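Local coordinates for OsmC family protein (Rhodothermus marinus, PDB 5CML), which probably hydrolyses carboxyl esters as a serine esterase, this chain being the alpha/beta-hydrolase part of a longer protein that also carries an OsmC domain, at residues L193-P198 with S220-D225; A127-G132 with E242-W247; A133-A138 with I205-C210; V47-R52 with D236-G241. All coordinates share one frame; numbering follows the deposited sequence. Where two conformers were deposited one is given.

In the fold
From the N terminus, residues 47-52 come first and meet 236-241 in interaction 4, which closes a loop of 183 residues. Interaction 2 starts inside that loop, at 127-132, and ends beyond it, at 242-247, so interactions 2 and 4 cross. Both use helix 234-252, and Ile131 touches Ile50 and Val240 where they meet. Interactions 1 and 3 nest inside both loops and cross each other: 133-138 comes before both strands of interaction 1, and 205-210 lies on the helix between them. Interaction 3 ties the loop after strand 127-131 to that helix. Interaction 1 joins strands 192-196 and 219-223, the latter at the sheet's edge. Interactions 2 and 4 fix helix 234-252 to the sheet and helix 45-56.

Interaction 1 (L193-P198 with S220-D225)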
loop_
_atom_site.group_PDB
_atom_site.type_symbol
_atom_site.label_atom_id
_atom_site.label_comp_id
_atom_site.label_asym_id
_atom_site.label_seq_id
_atom_site.Cartn_x
_atom_site.Cartn_y
_atom_site.Cartn_z
ATOM N N LEU A 193 7.275 0.744 9.358
ATOM C CA LEU A 193 8.436 0.220 8.629
ATOM C C LEU A 193 8.428 0.765 7.205
ATOM O O LEU A 193 7.488 0.540 6.439
ATOM C CB LEU A 193 8.432 -1.325 8.635
ATOM C CG LEU A 193 9.480 -1.992 7.738
ATOM C CD1 LEU A 193 10.920 -1.575 8.142
ATOM C CD2 LEU A 193 9.332 -3.517 7.781
ATOM N N LEU A 194 9.459 1.531 6.871
ATOM C CA LEU A 194 9.624 2.096 5.546
ATOM C C LEU A 194 10.651 1.318 4.744
ATOM O O LEU A 194 11.783 1.183 5.191
ATOM C CB LEU A 194 10.114 3.542 5.643
ATOM C CG LEU A 194 9.225 4.514 6.419
ATOM C CD1 LEU A 194 10.036 5.738 6.828
ATOM C CD2 LEU A 194 8.041 4.908 5.559
ATOM N N PHE A 195 10.272 0.857 3.560
ATOM C CA PHE A 195 11.214 0.307 2.588
ATOM C C PHE A 195 11.409 1.305 1.477
ATOM O O PHE A 195 10.427 1.876 1.004
ATOM C CB PHE A 195 10.699 -0.976 1.942
ATOM C CG PHE A 195 10.551 -2.153 2.866
ATOM C CD1 PHE A 195 11.587 -3.052 3.039
ATOM C CD2 PHE A 195 9.339 -2.414 3.493
ATOM C CE1 PHE A 195 11.418 -4.179 3.854
ATOM C CE2 PHE A 195 9.177 -3.519 4.297
ATOM C CZ PHE A 195 10.223 -4.403 4.476
ATOM N N HIS A 196 12.645 1.506 1.013
ATOM C CA HIS A 196 12.862 2.376 -0.125
ATOM C C HIS A 196 14.199 2.077 -0.758
ATOM O O HIS A 196 15.171 1.827 -0.055
ATOM C CB HIS A 196 12.826 3.839 0.307
ATOM C CG HIS A 196 12.255 4.776 -0.713
ATOM N ND1 HIS A 196 11.102 5.492 -0.482
ATOM C CD2 HIS A 196 12.688 5.144 -1.945
ATOM C CE1 HIS A 196 10.839 6.258 -1.528
ATOM N NE2 HIS A 196 11.786 6.068 -2.430
ATOM N N SER A 197 14.251 2.149 -2.084
ATOM C CA SER A 197 15.510 2.004 -2.797
ATOM C C SER A 197 16.224 3.329 -2.973
ATOM O O SER A 197 15.624 4.305 -3.436
ATOM C CB SER A 197 15.284 1.415 -4.165
ATOM O OG SER A 197 16.489 1.440 -4.877
ATOM N N PRO A 198 17.518 3.356 -2.643
ATOM C CA PRO A 198 18.265 4.600 -2.877
ATOM C C PRO A 198 18.325 4.926 -4.360
ATOM O O PRO A 198 18.505 6.079 -4.696
ATOM C CB PRO A 198 19.656 4.309 -2.294
ATOM C CG PRO A 198 19.709 2.883 -2.024
ATOM C CD PRO A 198 18.320 2.353 -1.924
ATOM N N SER A 220 11.178 2.430 11.646
ATOM C CA SER A 220 12.242 1.643 11.044
ATOM C C SER A 220 12.347 1.917 9.548
ATOM O O SER A 220 11.378 2.346 8.902
ATOM C CB SER A 220 12.001 0.150 11.271
ATOM O OG SER A 220 11.875 -0.144 12.658
ATOM N N PHE A 221 13.538 1.659 9.014
ATOM C CA PHE A 221 13.827 1.862 7.606
ATOM C C PHE A 221 14.705 0.733 7.081
ATOM O O PHE A 221 15.720 0.436 7.680
ATOM C CB PHE A 221 14.558 3.198 7.351
ATOM C CG PHE A 221 15.056 3.308 5.952
ATOM C CD1 PHE A 221 14.188 3.650 4.934
ATOM C CD2 PHE A 221 16.364 2.976 5.627
ATOM C CE1 PHE A 221 14.617 3.689 3.625
ATOM C CE2 PHE A 221 16.797 3.004 4.322
ATOM C CZ PHE A 221 15.938 3.354 3.316
ATOM N N VAL A 222 14.313 0.135 5.962
ATOM C CA VAL A 222 15.121 -0.882 5.297
ATOM C C VAL A 222 15.426 -0.452 3.868
ATOM O O VAL A 222 14.527 -0.133 3.072
ATOM C CB VAL A 222 14.403 -2.260 5.327
ATOM C CG1 VAL A 222 15.104 -3.307 4.405
ATOM C CG2 VAL A 222 14.353 -2.732 6.751
ATOM N N SER A 223 16.716 -0.424 3.564
ATOM C CA SER A 223 17.191 -0.073 2.245
ATOM C C SER A 223 17.000 -1.192 1.222
ATOM O O SER A 223 17.331 -2.365 1.489
ATOM C CB SER A 223 18.675 0.303 2.324
ATOM O OG SER A 223 19.190 0.568 1.043
ATOM N N LEU A 224 16.496 -0.835 0.042
ATOM C CA LEU A 224 16.349 -1.808 -1.060
ATOM C C LEU A 224 17.512 -1.764 -2.078
ATOM O O LEU A 224 17.392 -2.278 -3.185
ATOM C CB LEU A 224 15.017 -1.587 -1.788
ATOM C CG LEU A 224 13.775 -1.729 -0.914
ATOM C CD1 LEU A 224 12.471 -1.570 -1.711
ATOM C CD2 LEU A 224 13.808 -3.076 -0.212
ATOM N N ASP A 225 18.631 -1.175 -1.673
ATOM C CA ASP A 225 19.894 -1.192 -2.444
ATOM C C ASP A 225 19.722 -0.752 -3.914
ATOM O O ASP A 225 19.603 0.452 -4.178
ATOM C CB ASP A 225 20.517 -2.588 -2.342
ATOM C CG ASP A 225 21.932 -2.641 -2.859
ATOM O OD1 ASP A 225 22.529 -1.563 -3.134
ATOM O OD2 ASP A 225 22.458 -3.776 -2.954
#
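Leu194 O is the best-held polar atom here, gripped twice. Val222 N donates to it at 2.8 Å, nearly along the C=O axis, and the CA-H of Phe221 adds a contact with CA 3.2 Å from the same oxygen. Ser220 O takes Leu194 N at 2.9 Å from above its carbonyl plane. His196 N to Val222 O, and then Leu224 N to His196 O, continue the parallel pairing. Leu193, Phe195 and Val222 share one face of the sheet. Phe195 and Val222 lie side by side and point the same way, with ring atom CD1 of Phe195 3.7 Å from CB of Val222. The side chains of Leu193 and Val222 cross obliquely, CD1 of Leu193 3.9 Å from CG2 of Val222. On the other face, CG of Phe221 is anti to the backbone N (chi1 170°). This brings its ring back over the partner strand, where His196 CB meets the ring edge in plane at 3.8 Å. The imidazole NE2 of His196 bonds to Val203 O. Ser223 OG accepts from Asp225 N, making an ST turn as the strand ends. The two parallel strands, linked through helix 206-214, form a beta-alpha-beta unit at the edge of an alpha/beta-hydrolase sheet.

Interaction 2 (A127-G132 with E242-W247)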
loop_
_atom_site.group_PDB
_atom_site.type_symbol
_atom_site.label_atom_id
_atom_site.label_comp_id
_atom_site.label_asym_id
_atom_site.label_seq_id
_atom_site.Cartn_x
_atom_site.Cartn_y
_atom_site.Cartn_z
ATOM N N ALA A 127 0.208 -2.133 12.936
ATOM C CA ALA A 127 1.494 -1.886 12.278
ATOM C C ALA A 127 1.271 -1.466 10.841
ATOM O O ALA A 127 0.276 -1.866 10.223
ATOM C CB ALA A 127 2.394 -3.131 12.337
ATOM N N VAL A 128 2.160 -0.608 10.329
ATOM C CA VAL A 128 2.053 -0.104 8.969
ATOM C C VAL A 128 3.404 -0.188 8.302
ATOM O O VAL A 128 4.421 0.137 8.920
ATOM C CB VAL A 128 1.572 1.373 8.931
ATOM C CG1 VAL A 128 1.484 1.915 7.481
ATOM C CG2 VAL A 128 0.256 1.538 9.687
ATOM N N ALA A 129 3.411 -0.600 7.039
ATOM C CA ALA A 129 4.651 -0.734 6.279
ATOM C C ALA A 129 4.413 -0.185 4.874
ATOM O O ALA A 129 3.338 -0.405 4.280
ATOM C CB ALA A 129 5.117 -2.187 6.217
ATOM N N THR A 130 5.398 0.529 4.339
ATOM C CA THR A 130 5.279 1.050 2.989
ATOM C C THR A 130 6.526 0.790 2.175
ATOM O O THR A 130 7.602 0.573 2.728
ATOM C CB THR A 130 4.997 2.581 2.979
ATOM O OG1 THR A 130 6.087 3.281 3.579
ATOM C CG2 THR A 130 3.715 2.901 3.736
ATOM N N ILE A 131 6.355 0.832 0.859
ATOM C CA ILE A 131 7.423 0.568 -0.109
ATOM C C ILE A 131 7.443 1.691 -1.150
ATOM O O ILE A 131 6.496 1.831 -1.934
ATOM C CB ILE A 131 7.211 -0.779 -0.828
ATOM C CG1 ILE A 131 6.984 -1.901 0.180
ATOM C CG2 ILE A 131 8.358 -1.099 -1.786
ATOM C CD1 ILE A 131 6.137 -3.035 -0.357
ATOM N N GLY A 132 8.503 2.490 -1.178
ATOM C CA GLY A 132 8.617 3.513 -2.202
ATOM C C GLY A 132 7.600 4.635 -2.063
ATOM O O GLY A 132 7.245 5.268 -3.049
ATOM N N GLU A 242 9.620 -11.070 3.195
ATOM C CA GLU A 242 10.148 -11.849 4.329
ATOM C C GLU A 242 10.472 -10.935 5.516
ATOM O O GLU A 242 10.146 -11.242 6.661
ATOM C CB GLU A 242 11.391 -12.674 3.905
ATOM C CG GLU A 242 11.048 -13.755 2.899
ATOM C CD GLU A 242 12.206 -14.635 2.495
ATOM O OE1 GLU A 242 13.312 -14.500 3.062
ATOM O OE2 GLU A 242 11.995 -15.516 1.630
ATOM N N VAL A 243 11.104 -9.799 5.247
ATOM C CA VAL A 243 11.438 -8.878 6.315
ATOM C C VAL A 243 10.173 -8.277 6.917
ATOM O O VAL A 243 10.050 -8.163 8.124
ATOM C CB VAL A 243 12.370 -7.771 5.806
ATOM C CG1 VAL A 243 12.584 -6.692 6.843
ATOM C CG2 VAL A 243 13.749 -8.378 5.382
ATOM N N LEU A 244 9.248 -7.886 6.056
ATOM C CA LEU A 244 7.997 -7.274 6.506
ATOM C C LEU A 244 7.244 -8.236 7.430
ATOM O O LEU A 244 6.781 -7.853 8.516
ATOM C CB LEU A 244 7.161 -6.857 5.286
ATOM C CG LEU A 244 6.034 -5.838 5.415
ATOM C CD1 LEU A 244 5.307 -5.745 4.071
ATOM C CD2 LEU A 244 5.114 -6.182 6.484
ATOM N N GLY A 245 7.131 -9.488 7.022
ATOM C CA GLY A 245 6.409 -10.467 7.820
ATOM C C GLY A 245 7.058 -10.684 9.175
ATOM O O GLY A 245 6.389 -10.768 10.196
ATOM N N ALA A 246 8.383 -10.778 9.189
ATOM C CA ALA A 246 9.104 -10.985 10.442
ATOM C C ALA A 246 8.948 -9.786 11.377
ATOM O O ALA A 246 8.760 -9.930 12.586
ATOM C CB ALA A 246 10.597 -11.272 10.146
ATOM N N TRP A 247 9.051 -8.591 10.805
ATOM C CA TRP A 247 8.924 -7.379 11.585
ATOM C C TRP A 247 7.536 -7.229 12.192
ATOM O O TRP A 247 7.391 -6.945 13.365
ATOM C CB TRP A 247 9.257 -6.176 10.718
ATOM C CG TRP A 247 9.021 -4.882 11.368
ATOM C CD1 TRP A 247 9.858 -4.229 12.236
ATOM C CD2 TRP A 247 7.863 -4.056 11.228
ATOM N NE1 TRP A 247 9.285 -3.044 12.645
ATOM C CE2 TRP A 247 8.067 -2.909 12.027
ATOM C CE3 TRP A 247 6.683 -4.165 10.488
ATOM C CZ2 TRP A 247 7.134 -1.884 12.107
ATOM C CZ3 TRP A 247 5.756 -3.134 10.566
ATOM C CH2 TRP A 247 5.986 -2.020 11.376
#
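An inner strand of the alpha/beta-hydrolase sheet, 127-131, packs against the C-terminal helix 234-252. The two run almost antiparallel, at 166°, with axes 10.1 Å apart. Ala127 and Ala129 point toward the helix, and their CB methyls meet Trp247 and Leu244. CB of Ala129 meets the branch point of Leu244, 3.8 Å from its CG. Leu244 holds CG anti to the backbone N (chi1 -161°), which carries its branched end to the strand; CD2 is 4.0 Å and CD1 4.2 Å from Ala129 CB. One turn later, Trp247 also has CG anti to the backbone N (chi1 174°). The six-membered part of its indole reaches the strand obliquely. CZ3 lies 3.8 Å from CB of Ala127, and CH2 lies 3.6 Å from the backbone oxygen of Val128. That oxygen also pairs with Leu193 N in the next strand. Leu244 also touches Leu104 and Ile106 of one flanking strand and Phe195 of the other, while Trp247 touches Leu193 and makes an edge-to-face contact with Tyr251. A helix packed in this way on a strand from the parallel part of the sheet belongs to the helix-sheet layering of the alpha/beta-hydrolase fold.

Interaction 3 (A133-A138 with I205-C210)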
loop_
_atom_site.group_PDB
_atom_site.type_symbol
_atom_site.label_atom_id
_atom_site.label_comp_id
_atom_site.label_asym_id
_atom_site.label_seq_id
_atom_site.Cartn_x
_atom_site.Cartn_y
_atom_site.Cartn_z
ATOM N N ALA A 133 7.135 4.896 -0.851
ATOM C CA ALA A 133 6.056 5.886 -0.652
ATOM C C ALA A 133 6.554 7.334 -0.779
ATOM O O ALA A 133 7.609 7.679 -0.254
ATOM C CB ALA A 133 5.406 5.697 0.704
ATOM N N PRO A 134 5.772 8.186 -1.456
ATOM C CA PRO A 134 6.104 9.611 -1.485
ATOM C C PRO A 134 5.705 10.255 -0.166
ATOM O O PRO A 134 4.820 9.747 0.503
ATOM C CB PRO A 134 5.298 10.136 -2.664
ATOM C CG PRO A 134 4.105 9.256 -2.721
ATOM C CD PRO A 134 4.605 7.873 -2.292
ATOM N N CYS A 135 6.352 11.356 0.202
ATOM C CA CYS A 135 6.142 11.932 1.523
ATOM C C CYS A 135 5.213 13.131 1.514
ATOM O O CYS A 135 4.673 13.492 2.557
ATOM C CB CYS A 135 7.477 12.347 2.130
ATOM S SG CYS A 135 8.254 13.747 1.312
ATOM N N ASP A 136 5.038 13.749 0.348
ATOM C CA ASP A 136 4.279 14.991 0.282
ATOM C C ASP A 136 3.660 15.253 -1.094
ATOM O O ASP A 136 3.972 14.570 -2.068
ATOM C CB ASP A 136 5.181 16.170 0.706
ATOM C CG ASP A 136 6.403 16.345 -0.171
ATOM O OD1 ASP A 136 6.398 15.939 -1.355
ATOM O OD2 ASP A 136 7.386 16.936 0.330
ATOM N N PRO A 137 2.745 16.233 -1.177
ATOM C CA PRO A 137 2.109 16.492 -2.470
ATOM C C PRO A 137 3.063 16.891 -3.593
ATOM O O PRO A 137 2.805 16.553 -4.734
ATOM C CB PRO A 137 1.136 17.639 -2.139
ATOM C CG PRO A 137 0.734 17.345 -0.737
ATOM C CD PRO A 137 2.000 16.872 -0.074
ATOM N N ALA A 138 4.151 17.589 -3.301
ATOM C CA ALA A 138 5.048 17.957 -4.378
ATOM C C ALA A 138 5.591 16.714 -5.085
ATOM O O ALA A 138 5.689 16.672 -6.317
ATOM C CB ALA A 138 6.188 18.835 -3.850
ATOM N N ILE A 205 14.607 8.682 -2.809
ATOM C CA ILE A 205 14.882 8.193 -1.475
ATOM C C ILE A 205 14.693 9.281 -0.398
ATOM O O ILE A 205 14.398 8.954 0.751
ATOM C CB ILE A 205 16.327 7.596 -1.428
ATOM C CG1 ILE A 205 16.664 7.054 -0.058
ATOM C CG2 ILE A 205 17.357 8.639 -1.830
ATOM C CD1 ILE A 205 16.070 5.748 0.193
ATOM N N GLU A 206 14.826 10.559 -0.760
ATOM C CA GLU A 206 14.601 11.623 0.212
ATOM C C GLU A 206 13.186 11.550 0.822
ATOM O O GLU A 206 12.976 12.008 1.943
ATOM C CB GLU A 206 14.839 13.015 -0.407
ATOM C CG GLU A 206 13.897 13.375 -1.540
ATOM C CD GLU A 206 14.397 12.931 -2.908
ATOM O OE1 GLU A 206 15.203 11.965 -3.006
ATOM O OE2 GLU A 206 13.986 13.585 -3.895
ATOM N N ASN A 207 12.239 10.921 0.113
ATOM C CA ASN A 207 10.871 10.778 0.620
ATOM C C ASN A 207 10.841 9.872 1.838
ATOM O O ASN A 207 10.090 10.121 2.776
ATOM C CB ASN A 207 9.924 10.217 -0.464
ATOM C CG ASN A 207 9.594 11.234 -1.527
ATOM O OD1 ASN A 207 8.605 11.948 -1.413
ATOM N ND2 ASN A 207 10.410 11.300 -2.572
ATOM N N ALA A 208 11.695 8.846 1.858
ATOM C CA ALA A 208 11.744 7.965 3.012
ATOM C C ALA A 208 12.337 8.709 4.218
ATOM O O ALA A 208 11.898 8.513 5.339
ATOM C CB ALA A 208 12.552 6.686 2.692
ATOM N N ALA A 209 13.333 9.568 3.991
ATOM C CA ALA A 209 13.922 10.323 5.097
ATOM C C ALA A 209 12.899 11.294 5.676
ATOM O O ALA A 209 12.808 11.482 6.885
ATOM C CB ALA A 209 15.151 11.072 4.628
ATOM N N CYS A 210 12.106 11.892 4.798
ATOM C CA CYS A 210 11.057 12.812 5.175
ATOM C C CYS A 210 10.017 12.123 6.059
ATOM O O CYS A 210 9.621 12.630 7.103
ATOM C CB CYS A 210 10.423 13.356 3.895
ATOM S SG CYS A 210 9.045 14.427 4.102
#
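Cys135 and Asn207 carry the closest polar contact. Cys135 N donates to Asn207 OD1 at 2.8 Å, in the plane of the amide and on a lone pair, with an N-H...O angle of 155°. The contact joins the loop after strand 127-131 to helix 206-214 of the alpha/beta-hydrolase fold. Cys135 and Cys210 are the partners of a disulfide seen in this protein. Both were deposited in two conformers, and in the one described the sulfurs stand 3.0 Å apart, longer than a disulfide bond. Cys210 SG is anti to its backbone N (chi1 176°) and reaches out from the helix. Cys135 SG sits in the crowded position between backbone N and carbonyl carbon, and turns toward the helix. The sulfur of Cys210 also comes within 3.3 Å of Cys135 CB.

Further out, the amide of Asn207 is positioned by its other end. ND2 hydrogen-bonds to Gly204 O just ahead of the segment, and with the bond at OD1 this fixes the rotation of the flat group. Asn207 CB packs on the backbone oxygen of Ala133 at 3.4 Å, and Asn207 OD1 is 3.4 Å from Pro134 CA. The residue after Cys135, Asp136, is the N-cap of helix 137-141. Its side chain caps a backbone N there, and OD1 hydrogen-bonds to ND1 of His139. His139 also touches Asn207. In helix 206-214, Cys210 N donates to Glu206 O at 3.0 Å.

Interaction 4 (V47-R52 with D236-G241); sequences VTTISR and DAAFVG
Ile50 has the greatest area buried in this contact, followed by Thr49 and Ala237. Ile50 keeps CG1 anti to its carbonyl carbon (chi1 -68°), which brings that branch to the partner helix. There CG1 rests 3.3 Å from the backbone oxygen of Ala237 and 4.0 Å from Ala237 CB. Its other branch, CG2, is anti to the backbone N and lies 3.9 Å from Gly241 CA. The tip of the chain, CD1, reaches Val240 CG1. Thr49 comes in alongside. Its methyl CG2 presses on the helix backbone 3.5 Å from Ala238 N, and its CB sits 3.9 Å from the methyl of Ala237. The hydroxyl of Thr49 is bonded to Lys45 O in its own helix, so the threonine meets the partner with its carbon side. At Gly241 there is no room for a CB beside Ile50 O, and the CA atoms of Gly241 and Ile50 stand 4.2 Å apart. The helices therefore pass with axes 7.5 Å apart, crossing at -33°. Helix 45-56 leans with Val47 and Ile50 on strand 30-36 and with Ser51 on strand 59-65, whereas Val240 of helix 234-252 meets Ile131 of strand 127-131 and Leu224 of the loop after strand 219-223.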
loop_
_atom_site.group_PDB
_atom_site.type_symbol
_atom_site.label_atom_id
_atom_site.label_comp_id
_atom_site.label_asym_id
_atom_site.label_seq_id
_atom_site.Cartn_x
_atom_site.Cartn_y
_atom_site.Cartn_z
ATOM N N VAL A 47 4.171 -8.455 -6.650
ATOM C CA VAL A 47 3.178 -8.472 -5.588
ATOM C C VAL A 47 2.872 -9.904 -5.130
ATOM O O VAL A 47 2.669 -10.132 -3.936
ATOM C CB VAL A 47 1.882 -7.746 -6.001
ATOM C CG1 VAL A 47 1.070 -8.539 -7.034
ATOM C CG2 VAL A 47 1.051 -7.421 -4.761
ATOM N N THR A 48 2.884 -10.873 -6.039
ATOM C CA THR A 48 2.608 -12.252 -5.626
ATOM C C THR A 48 3.795 -12.844 -4.856
ATOM O O THR A 48 3.606 -13.638 -3.942
ATOM C CB THR A 48 2.238 -13.161 -6.813
ATOM O OG1 THR A 48 3.274 -13.154 -7.789
ATOM C CG2 THR A 48 0.927 -12.712 -7.463
ATOM N N THR A 49 5.010 -12.401 -5.165
ATOM C CA THR A 49 6.170 -12.830 -4.401
ATOM C C THR A 49 6.136 -12.260 -2.983
ATOM O O THR A 49 6.426 -12.986 -2.023
ATOM C CB THR A 49 7.475 -12.441 -5.124
ATOM O OG1 THR A 49 7.525 -13.095 -6.396
ATOM C CG2 THR A 49 8.717 -12.852 -4.330
ATOM N N ILE A 50 5.757 -10.980 -2.832
ATOM C CA ILE A 50 5.649 -10.395 -1.498
ATOM C C ILE A 50 4.556 -11.115 -0.719
ATOM O O ILE A 50 4.739 -11.503 0.441
ATOM C CB ILE A 50 5.329 -8.909 -1.549
ATOM C CG1 ILE A 50 6.537 -8.155 -2.123
ATOM C CG2 ILE A 50 4.950 -8.389 -0.169
ATOM C CD1 ILE A 50 6.233 -6.704 -2.512
ATOM N N SER A 51 3.412 -11.281 -1.365
ATOM C CA SER A 51 2.278 -11.900 -0.720
ATOM C C SER A 51 2.595 -13.334 -0.298
ATOM O O SER A 51 2.245 -13.755 0.799
ATOM C CB SER A 51 1.064 -11.857 -1.645
ATOM O OG SER A 51 -0.087 -12.091 -0.894
ATOM N N ARG A 52 3.298 -14.066 -1.151
ATOM C CA ARG A 52 3.676 -15.438 -0.846
ATOM C C ARG A 52 4.627 -15.493 0.366
ATOM O O ARG A 52 4.500 -16.348 1.225
ATOM C CB ARG A 52 4.298 -16.085 -2.073
ATOM C CG ARG A 52 4.494 -17.506 -1.905
ATOM C CD ARG A 52 4.765 -18.204 -3.209
ATOM N NE ARG A 52 5.963 -17.724 -3.877
ATOM C CZ ARG A 52 5.981 -17.056 -5.029
ATOM N NH1 ARG A 52 4.857 -16.784 -5.687
ATOM N NH2 ARG A 52 7.136 -16.667 -5.539
ATOM N N ASP A 236 14.282 -8.935 -4.814
ATOM C CA ASP A 236 13.963 -7.767 -3.994
ATOM C C ASP A 236 12.554 -7.878 -3.409
ATOM O O ASP A 236 12.324 -7.531 -2.257
ATOM C CB ASP A 236 14.098 -6.480 -4.807
ATOM C CG ASP A 236 15.523 -6.228 -5.271
ATOM O OD1 ASP A 236 16.469 -6.618 -4.549
ATOM O OD2 ASP A 236 15.711 -5.626 -6.350
ATOM N N ALA A 237 11.613 -8.342 -4.210
ATOM C CA ALA A 237 10.245 -8.549 -3.724
ATOM C C ALA A 237 10.204 -9.605 -2.595
ATOM O O ALA A 237 9.520 -9.424 -1.593
ATOM C CB ALA A 237 9.320 -8.966 -4.879
ATOM N N ALA A 238 10.958 -10.691 -2.739
ATOM C CA ALA A 238 10.980 -11.725 -1.703
ATOM C C ALA A 238 11.546 -11.196 -0.390
ATOM O O ALA A 238 11.067 -11.517 0.685
ATOM C CB ALA A 238 11.796 -12.941 -2.174
ATOM N N PHE A 239 12.606 -10.415 -0.516
ATOM C CA PHE A 239 13.266 -9.733 0.594
ATOM C C PHE A 239 12.270 -8.842 1.351
ATOM O O PHE A 239 12.148 -8.921 2.574
ATOM C CB PHE A 239 14.427 -8.942 -0.009
ATOM C CG PHE A 239 15.120 -7.975 0.911
ATOM C CD1 PHE A 239 15.794 -8.405 2.044
ATOM C CD2 PHE A 239 15.208 -6.639 0.561
ATOM C CE1 PHE A 239 16.527 -7.513 2.825
ATOM C CE2 PHE A 239 15.928 -5.736 1.352
ATOM C CZ PHE A 239 16.581 -6.176 2.484
ATOM N N VAL A 240 11.540 -8.017 0.613
ATOM C CA VAL A 240 10.560 -7.131 1.232
ATOM C C VAL A 240 9.524 -7.957 1.993
ATOM O O VAL A 240 9.266 -7.705 3.164
ATOM C CB VAL A 240 9.872 -6.225 0.193
ATOM C CG1 VAL A 240 8.673 -5.471 0.816
ATOM C CG2 VAL A 240 10.866 -5.225 -0.361
ATOM N N GLY A 241 8.971 -8.970 1.351
ATOM C CA GLY A 241 7.935 -9.780 1.979
ATOM C C GLY A 241 8.418 -10.501 3.241
ATOM O O GLY A 241 7.731 -10.519 4.251
#